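Long-range contact in soluble lytic transglycosylase B3 (Pseudomonas aeruginosa, PDB 5ANZ), which probably cleaves peptidoglycan as a lytic transglycosylase in turnover of the bacterial cell wall, and carries a bound calcium ion: residues 394-403 and 407-417. Residues are numbered along the deposited sequence; the frame is centred on the assembly and turned at random.
Sequences IRACQQEFGW and GYPTPALLDRL
Arg416 runs its side chain across one face of the Phe401 ring. CB stands above the plane just past the CE2 rim and comes within 4.1 Å of Trp403 CH2. CG, set anti to the backbone N (chi1 175°), settles over the ring as a CH-pi contact, 3.3 Å from Phe401 CE2. CD passes above the middle of the ring and NE continues over the same face; with bends at chi2 and chi3, CZ comes to 4.0 Å from the Phe401 ring centroid, a cation-pi contact with planes 36° apart, NH1 over the CD1–CE1 side and NH2 nearest CD1.

At the rim of the same ring, Leu413 CD1 meets CE2 near the ring plane and touches Trp403 CZ3, while its CD2 packs on Ile394 CG2. Cys397 SG meets Leu417 CD2 at 3.7 Å; Cys397 also touches Leu372, and Leu417 touches Leu368, both on helix 362-374.

At the other end, Gln398 OE1 accepts from Gly407 N (2.9 Å) through an in-plane lone pair. Its NE2 gives to Asp406 OD1 and to a water that donates to Tyr408 O, so both ends of the amide are engaged and its rotation fixed. Helices 388-401 and 411-417 thus join within the putative peptidoglycan-binding domain through an apolar middle, the amide bonded to the turn at one end and an arginine charge, probably stabilised by pi electrons, at the other.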
loop_
_atom_site.group_PDB
_atom_site.type_symbol
_atom_site.label_atom_id
_atom_site.label_comp_id
_atom_site.label_asym_id
_atom_site.label_seq_id
_atom_site.Cartn_x
_atom_site.Cartn_y
_atom_site.Cartn_z
ATOM N N ILE A 394 19.041 -14.391 -4.259
ATOM C CA ILE A 394 19.940 -13.260 -4.375
ATOM C C ILE A 394 20.990 -13.307 -3.267
ATOM O O ILE A 394 22.178 -13.150 -3.539
ATOM C CB ILE A 394 19.165 -11.932 -4.335
ATOM C CG1 ILE A 394 18.325 -11.799 -5.600
ATOM C CG2 ILE A 394 20.117 -10.751 -4.210
ATOM C CD1 ILE A 394 17.339 -10.659 -5.541
ATOM N N ARG A 395 20.559 -13.544 -2.031
ATOM C CA ARG A 395 21.493 -13.590 -0.907
ATOM C C ARG A 395 22.541 -14.692 -1.081
ATOM O O ARG A 395 23.714 -14.496 -0.754
ATOM C CB ARG A 395 20.742 -13.785 0.407
ATOM C CG ARG A 395 19.867 -12.614 0.767
ATOM C CD ARG A 395 19.419 -12.711 2.215
ATOM N NE ARG A 395 18.969 -11.417 2.708
ATOM C CZ ARG A 395 17.700 -11.038 2.770
ATOM N NH1 ARG A 395 16.738 -11.866 2.377
ATOM N NH2 ARG A 395 17.398 -9.830 3.238
ATOM N N ALA A 396 22.132 -15.846 -1.597
ATOM C CA ALA A 396 23.089 -16.936 -1.807
ATOM C C ALA A 396 24.122 -16.534 -2.861
ATOM O O ALA A 396 25.313 -16.842 -2.746
ATOM C CB ALA A 396 22.378 -18.210 -2.230
ATOM N N CYS A 397 23.651 -15.827 -3.887
ATOM C CA CYS A 397 24.532 -15.395 -4.955
ATOM C C CYS A 397 25.492 -14.313 -4.467
ATOM O O CYS A 397 26.685 -14.330 -4.798
ATOM C CB CYS A 397 23.711 -14.894 -6.141
ATOM S SG CYS A 397 24.691 -14.594 -7.616
ATOM N N GLN A 398 24.977 -13.378 -3.672
ATOM C CA GLN A 398 25.821 -12.324 -3.115
ATOM C C GLN A 398 26.939 -12.935 -2.268
ATOM O O GLN A 398 28.104 -12.542 -2.373
ATOM C CB GLN A 398 24.979 -11.339 -2.297
ATOM C CG GLN A 398 24.045 -10.508 -3.160
ATOM C CD GLN A 398 23.077 -9.670 -2.344
ATOM O OE1 GLN A 398 22.463 -10.155 -1.391
ATOM N NE2 GLN A 398 22.930 -8.401 -2.720
ATOM N N GLN A 399 26.585 -13.917 -1.446
ATOM C CA GLN A 399 27.569 -14.600 -0.612
ATOM C C GLN A 399 28.609 -15.326 -1.465
ATOM O O GLN A 399 29.789 -15.358 -1.117
ATOM C CB GLN A 399 26.868 -15.570 0.344
ATOM C CG GLN A 399 26.121 -14.850 1.463
ATOM C CD GLN A 399 25.075 -15.712 2.149
ATOM O OE1 GLN A 399 24.411 -16.530 1.513
ATOM N NE2 GLN A 399 24.920 -15.524 3.455
ATOM N N GLU A 400 28.180 -15.890 -2.587
ATOM C CA GLU A 400 29.106 -16.565 -3.492
ATOM C C GLU A 400 30.150 -15.591 -4.031
ATOM O O GLU A 400 31.319 -15.951 -4.214
ATOM C CB GLU A 400 28.353 -17.219 -4.650
ATOM C CG GLU A 400 29.256 -18.048 -5.555
ATOM C CD GLU A 400 28.490 -18.818 -6.613
ATOM O OE1 GLU A 400 27.272 -18.594 -6.754
ATOM O OE2 GLU A 400 29.112 -19.652 -7.306
ATOM N N PHE A 401 29.714 -14.359 -4.275
ATOM C CA PHE A 401 30.588 -13.298 -4.762
ATOM C C PHE A 401 31.347 -12.614 -3.624
ATOM O O PHE A 401 32.270 -11.838 -3.865
ATOM C CB PHE A 401 29.773 -12.255 -5.535
ATOM C CG PHE A 401 29.139 -12.778 -6.796
ATOM C CD1 PHE A 401 29.646 -13.897 -7.439
ATOM C CD2 PHE A 401 28.026 -12.144 -7.342
ATOM C CE1 PHE A 401 29.061 -14.378 -8.607
ATOM C CE2 PHE A 401 27.437 -12.618 -8.514
ATOM C CZ PHE A 401 27.955 -13.737 -9.143
ATOM N N GLY A 402 30.952 -12.898 -2.384
ATOM C CA GLY A 402 31.588 -12.295 -1.224
ATOM C C GLY A 402 31.029 -10.926 -0.889
ATOM O O GLY A 402 31.655 -10.145 -0.164
ATOM N N TRP A 403 29.849 -10.639 -1.426
ATOM C CA TRP A 403 29.169 -9.370 -1.201
ATOM C C TRP A 403 28.277 -9.440 0.032
ATOM O O TRP A 403 27.861 -10.522 0.435
ATOM C CB TRP A 403 28.309 -8.994 -2.404
ATOM C CG TRP A 403 29.033 -8.789 -3.703
ATOM C CD1 TRP A 403 30.363 -8.949 -3.948
ATOM C CD2 TRP A 403 28.444 -8.371 -4.935
ATOM N NE1 TRP A 403 30.639 -8.659 -5.265
ATOM C CE2 TRP A 403 29.474 -8.301 -5.891
ATOM C CE3 TRP A 403 27.138 -8.051 -5.324
ATOM C CZ2 TRP A 403 29.243 -7.924 -7.213
ATOM C CZ3 TRP A 403 26.911 -7.674 -6.637
ATOM C CH2 TRP A 403 27.958 -7.614 -7.566
ATOM N N GLY A 407 20.041 -9.126 -0.077
ATOM C CA GLY A 407 18.909 -9.545 -0.887
ATOM C C GLY A 407 18.377 -8.464 -1.803
ATOM O O GLY A 407 17.318 -8.619 -2.408
ATOM N N TYR A 408 19.114 -7.366 -1.911
ATOM C CA TYR A 408 18.708 -6.250 -2.759
ATOM C C TYR A 408 19.483 -6.278 -4.075
ATOM O O TYR A 408 20.687 -6.025 -4.096
ATOM C CB TYR A 408 18.928 -4.924 -2.025
ATOM C CG TYR A 408 18.452 -3.714 -2.789
ATOM C CD1 TYR A 408 17.101 -3.391 -2.839
ATOM C CD2 TYR A 408 19.353 -2.889 -3.451
ATOM C CE1 TYR A 408 16.660 -2.285 -3.535
ATOM C CE2 TYR A 408 18.921 -1.781 -4.151
ATOM C CZ TYR A 408 17.573 -1.483 -4.188
ATOM O OH TYR A 408 17.132 -0.384 -4.881
ATOM N N PRO A 409 18.798 -6.606 -5.180
ATOM C CA PRO A 409 19.483 -6.755 -6.465
ATOM C C PRO A 409 19.712 -5.418 -7.160
ATOM O O PRO A 409 18.862 -4.532 -7.085
ATOM C CB PRO A 409 18.510 -7.618 -7.266
ATOM C CG PRO A 409 17.169 -7.113 -6.809
ATOM C CD PRO A 409 17.347 -6.842 -5.311
ATOM N N THR A 410 20.848 -5.296 -7.840
ATOM C CA THR A 410 21.224 -4.072 -8.539
ATOM C C THR A 410 21.715 -4.413 -9.939
ATOM O O THR A 410 22.059 -5.561 -10.207
ATOM C CB THR A 410 22.346 -3.327 -7.796
ATOM O OG1 THR A 410 23.470 -4.203 -7.654
ATOM C CG2 THR A 410 21.884 -2.882 -6.419
ATOM N N PRO A 411 21.771 -3.416 -10.833
ATOM C CA PRO A 411 22.380 -3.641 -12.147
ATOM C C PRO A 411 23.756 -4.315 -12.065
ATOM O O PRO A 411 24.078 -5.150 -12.911
ATOM C CB PRO A 411 22.496 -2.226 -12.714
ATOM C CG PRO A 411 21.316 -1.514 -12.124
ATOM C CD PRO A 411 21.147 -2.083 -10.733
ATOM N N ALA A 412 24.545 -3.963 -11.051
ATOM C CA ALA A 412 25.893 -4.504 -10.909
ATOM C C ALA A 412 25.857 -6.009 -10.642
ATOM O O ALA A 412 26.728 -6.748 -11.104
ATOM C CB ALA A 412 26.638 -3.786 -9.801
ATOM N N LEU A 413 24.847 -6.464 -9.902
ATOM C CA LEU A 413 24.668 -7.900 -9.678
ATOM C C LEU A 413 24.343 -8.607 -10.986
ATOM O O LEU A 413 24.897 -9.661 -11.298
ATOM C CB LEU A 413 23.558 -8.161 -8.665
ATOM C CG LEU A 413 23.206 -9.627 -8.408
ATOM C CD1 LEU A 413 24.421 -10.399 -7.910
ATOM C CD2 LEU A 413 22.058 -9.713 -7.403
ATOM N N LEU A 414 23.430 -8.019 -11.750
ATOM C CA LEU A 414 23.105 -8.547 -13.060
ATOM C C LEU A 414 24.342 -8.560 -13.978
ATOM O O LEU A 414 24.555 -9.521 -14.723
ATOM C CB LEU A 414 21.975 -7.731 -13.693
ATOM C CG LEU A 414 21.286 -8.384 -14.888
ATOM C CD1 LEU A 414 20.754 -9.760 -14.500
ATOM C CD2 LEU A 414 20.162 -7.494 -15.388
ATOM N N ASP A 415 25.155 -7.504 -13.919
ATOM C CA ASP A 415 26.368 -7.425 -14.748
ATOM C C ASP A 415 27.396 -8.491 -14.363
ATOM O O ASP A 415 28.084 -9.049 -15.221
ATOM C CB ASP A 415 27.015 -6.043 -14.644
ATOM C CG ASP A 415 26.221 -4.970 -15.357
ATOM O OD1 ASP A 415 25.466 -5.307 -16.295
ATOM O OD2 ASP A 415 26.359 -3.785 -14.981
ATOM N N ARG A 416 27.518 -8.751 -13.069
ATOM C CA ARG A 416 28.440 -9.776 -12.592
ATOM C C ARG A 416 27.977 -11.151 -13.066
ATOM O O ARG A 416 28.776 -11.963 -13.533
ATOM C CB ARG A 416 28.551 -9.739 -11.065
ATOM C CG ARG A 416 29.393 -10.853 -10.475
ATOM C CD ARG A 416 30.851 -10.749 -10.898
ATOM N NE ARG A 416 31.753 -10.940 -9.765
ATOM C CZ ARG A 416 32.126 -12.128 -9.300
ATOM N NH1 ARG A 416 31.675 -13.237 -9.869
ATOM N NH2 ARG A 416 32.950 -12.206 -8.263
ATOM N N LEU A 417 26.675 -11.390 -12.953
ATOM C CA LEU A 417 26.067 -12.654 -13.352
ATOM C C LEU A 417 26.280 -13.007 -14.821
ATOM O O LEU A 417 26.362 -14.184 -15.164
ATOM C CB LEU A 417 24.567 -12.623 -13.049
ATOM C CG LEU A 417 24.200 -12.923 -11.595
ATOM C CD1 LEU A 417 22.776 -12.486 -11.293
ATOM C CD2 LEU A 417 24.368 -14.405 -11.316
HETATM O O HOH W 1 23.062 -6.694 -5.389
#